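Local structure of D-psicose 3-epimerase (Agrobacterium tumefaciens, 2HK0) at residues S35-P40 with N61-A66. The protein probably catalyses the metal-dependent epimerisation at C3 of unphosphorylated ketohexoses, interconverting D-fructose and D-psicose. Numbering follows the deposited sequence.
Sequences SAKFGP and NEYSDA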
loop_
_atom_site.group_PDB
_atom_site.type_symbol
_atom_site.label_atom_id
_atom_site.label_comp_id
_atom_site.label_asym_id
_atom_site.label_seq_id
_atom_site.Cartn_x
_atom_site.Cartn_y
_atom_site.Cartn_z
ATOM N N SER A 35 -11.051 -34.824 -8.564
ATOM C CA SER A 35 -11.648 -36.111 -8.212
ATOM C C SER A 35 -11.241 -36.649 -6.835
ATOM O O SER A 35 -11.859 -37.584 -6.331
ATOM C CB SER A 35 -11.300 -37.147 -9.283
ATOM O OG SER A 35 -9.908 -37.424 -9.284
ATOM N N ALA A 36 -10.207 -36.078 -6.225
ATOM C CA ALA A 36 -9.783 -36.542 -4.907
ATOM C C ALA A 36 -10.908 -36.330 -3.888
ATOM O O ALA A 36 -11.462 -35.234 -3.791
ATOM C CB ALA A 36 -8.528 -35.801 -4.468
ATOM N N LYS A 37 -11.246 -37.379 -3.139
ATOM C CA LYS A 37 -12.308 -37.304 -2.136
ATOM C C LYS A 37 -11.929 -36.437 -0.943
ATOM O O LYS A 37 -10.782 -36.447 -0.491
ATOM C CB LYS A 37 -12.680 -38.702 -1.649
ATOM C CG LYS A 37 -13.346 -39.555 -2.711
ATOM C CD LYS A 37 -13.724 -40.920 -2.148
ATOM C CE LYS A 37 -14.345 -41.799 -3.213
ATOM N NZ LYS A 37 -14.341 -43.232 -2.784
ATOM N N PHE A 38 -12.909 -35.711 -0.413
ATOM C CA PHE A 38 -12.663 -34.810 0.710
ATOM C C PHE A 38 -12.829 -35.452 2.095
ATOM O O PHE A 38 -12.415 -34.886 3.105
ATOM C CB PHE A 38 -13.569 -33.570 0.573
ATOM C CG PHE A 38 -15.041 -33.861 0.732
ATOM C CD1 PHE A 38 -15.601 -34.030 1.995
ATOM C CD2 PHE A 38 -15.865 -33.963 -0.379
ATOM C CE1 PHE A 38 -16.971 -34.299 2.150
ATOM C CE2 PHE A 38 -17.231 -34.233 -0.239
ATOM C CZ PHE A 38 -17.785 -34.400 1.030
ATOM N N GLY A 39 -13.413 -36.644 2.138
ATOM C CA GLY A 39 -13.627 -37.330 3.406
ATOM C C GLY A 39 -12.523 -37.241 4.444
ATOM O O GLY A 39 -12.763 -36.747 5.548
ATOM N N PRO A 40 -11.298 -37.703 4.130
ATOM C CA PRO A 40 -10.154 -37.670 5.058
ATOM C C PRO A 40 -9.752 -36.258 5.482
ATOM O O PRO A 40 -9.141 -36.059 6.533
ATOM C CB PRO A 40 -9.037 -38.353 4.264
ATOM C CG PRO A 40 -9.788 -39.278 3.357
ATOM C CD PRO A 40 -10.933 -38.407 2.887
ATOM N N ASN A 61 -22.786 -35.412 -4.758
ATOM C CA ASN A 61 -23.837 -36.112 -5.490
ATOM C C ASN A 61 -23.534 -37.576 -5.785
ATOM O O ASN A 61 -24.402 -38.309 -6.253
ATOM C CB ASN A 61 -24.138 -35.394 -6.806
ATOM C CG ASN A 61 -24.854 -34.080 -6.594
ATOM O OD1 ASN A 61 -25.601 -33.928 -5.634
ATOM N ND2 ASN A 61 -24.643 -33.129 -7.495
ATOM N N GLU A 62 -22.311 -38.005 -5.506
ATOM C CA GLU A 62 -21.934 -39.383 -5.784
ATOM C C GLU A 62 -21.939 -40.304 -4.579
ATOM O O GLU A 62 -21.879 -41.526 -4.727
ATOM C CB GLU A 62 -20.563 -39.420 -6.462
ATOM C CG GLU A 62 -20.611 -38.896 -7.888
ATOM C CD GLU A 62 -21.886 -39.324 -8.602
ATOM O OE1 GLU A 62 -22.192 -40.540 -8.606
ATOM O OE2 GLU A 62 -22.590 -38.443 -9.152
ATOM N N TYR A 63 -22.017 -39.718 -3.389
ATOM C CA TYR A 63 -22.032 -40.495 -2.158
ATOM C C TYR A 63 -23.418 -41.045 -1.869
ATOM O O TYR A 63 -24.423 -40.423 -2.195
ATOM C CB TYR A 63 -21.584 -39.627 -0.981
ATOM C CG TYR A 63 -20.120 -39.269 -1.006
ATOM C CD1 TYR A 63 -19.140 -40.250 -0.845
ATOM C CD2 TYR A 63 -19.711 -37.956 -1.205
ATOM C CE1 TYR A 63 -17.783 -39.927 -0.885
ATOM C CE2 TYR A 63 -18.358 -37.621 -1.247
ATOM C CZ TYR A 63 -17.402 -38.610 -1.087
ATOM O OH TYR A 63 -16.071 -38.274 -1.135
ATOM N N SER A 64 -23.459 -42.219 -1.251
ATOM C CA SER A 64 -24.718 -42.849 -0.887
ATOM C C SER A 64 -25.228 -42.116 0.338
ATOM O O SER A 64 -24.454 -41.479 1.045
ATOM C CB SER A 64 -24.495 -44.312 -0.519
ATOM O OG SER A 64 -23.775 -44.420 0.700
ATOM N N ASP A 65 -26.523 -42.214 0.601
ATOM C CA ASP A 65 -27.090 -41.550 1.765
ATOM C C ASP A 65 -26.398 -42.024 3.043
ATOM O O ASP A 65 -26.330 -41.287 4.031
ATOM C CB ASP A 65 -28.601 -41.809 1.831
ATOM C CG ASP A 65 -29.385 -40.914 0.879
ATOM O OD1 ASP A 65 -28.779 -40.410 -0.089
ATOM O OD2 ASP A 65 -30.603 -40.716 1.089
ATOM N N ALA A 66 -25.872 -43.247 3.019
ATOM C CA ALA A 66 -25.181 -43.801 4.182
ATOM C C ALA A 66 -23.808 -43.150 4.342
ATOM O O ALA A 66 -23.346 -42.887 5.455
ATOM C CB ALA A 66 -25.030 -45.307 4.027
#
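Y63 reaches from the turn ahead of helix 65-77 to F38 and K37, which precede helix 39-47, so the contact joins the first two beta-alpha connections of a closed eight-stranded TIM barrel. It centres on an offset T-shaped (edge-to-face) aromatic pair: the edge of Y63 is directed at the face of F38, with centroids 5.7 Å apart and planes inclined at 79°. The two rings come closest at 3.7 Å, between CE2 of F38 and CE2 of Y63, a meeting of ring corners consistent with an offset rather than a centred T. On its way past F38 the tyrosine also carries its hydroxyl to the aliphatic part of K37, where OH lies 3.4 Å from CG and 3.5 Å from CB. No hydrogen bond spans the two segments, so packing carries this contact. The backbones remain well apart, with 10.2 Å between CA of K37 and CA of Y63, a gap bridged by side chains.

Rotation about the first bond sets F38 in place: its CG sits between backbone N and carbonyl carbon (chi1 67°), and the buried side chain also touches Y27, H59, I60 and I71. Y63 also packs on L68 and I71, so both side chains touch I71 of helix 65-77. Farther out, the side chain of S64 caps the start of that helix, while E67 accepts a hydrogen bond from the S64 backbone N, an arrangement consistent with a capping box. K37 is extended beyond CG, and its CD still passes 3.7 Å from the Y63 OH.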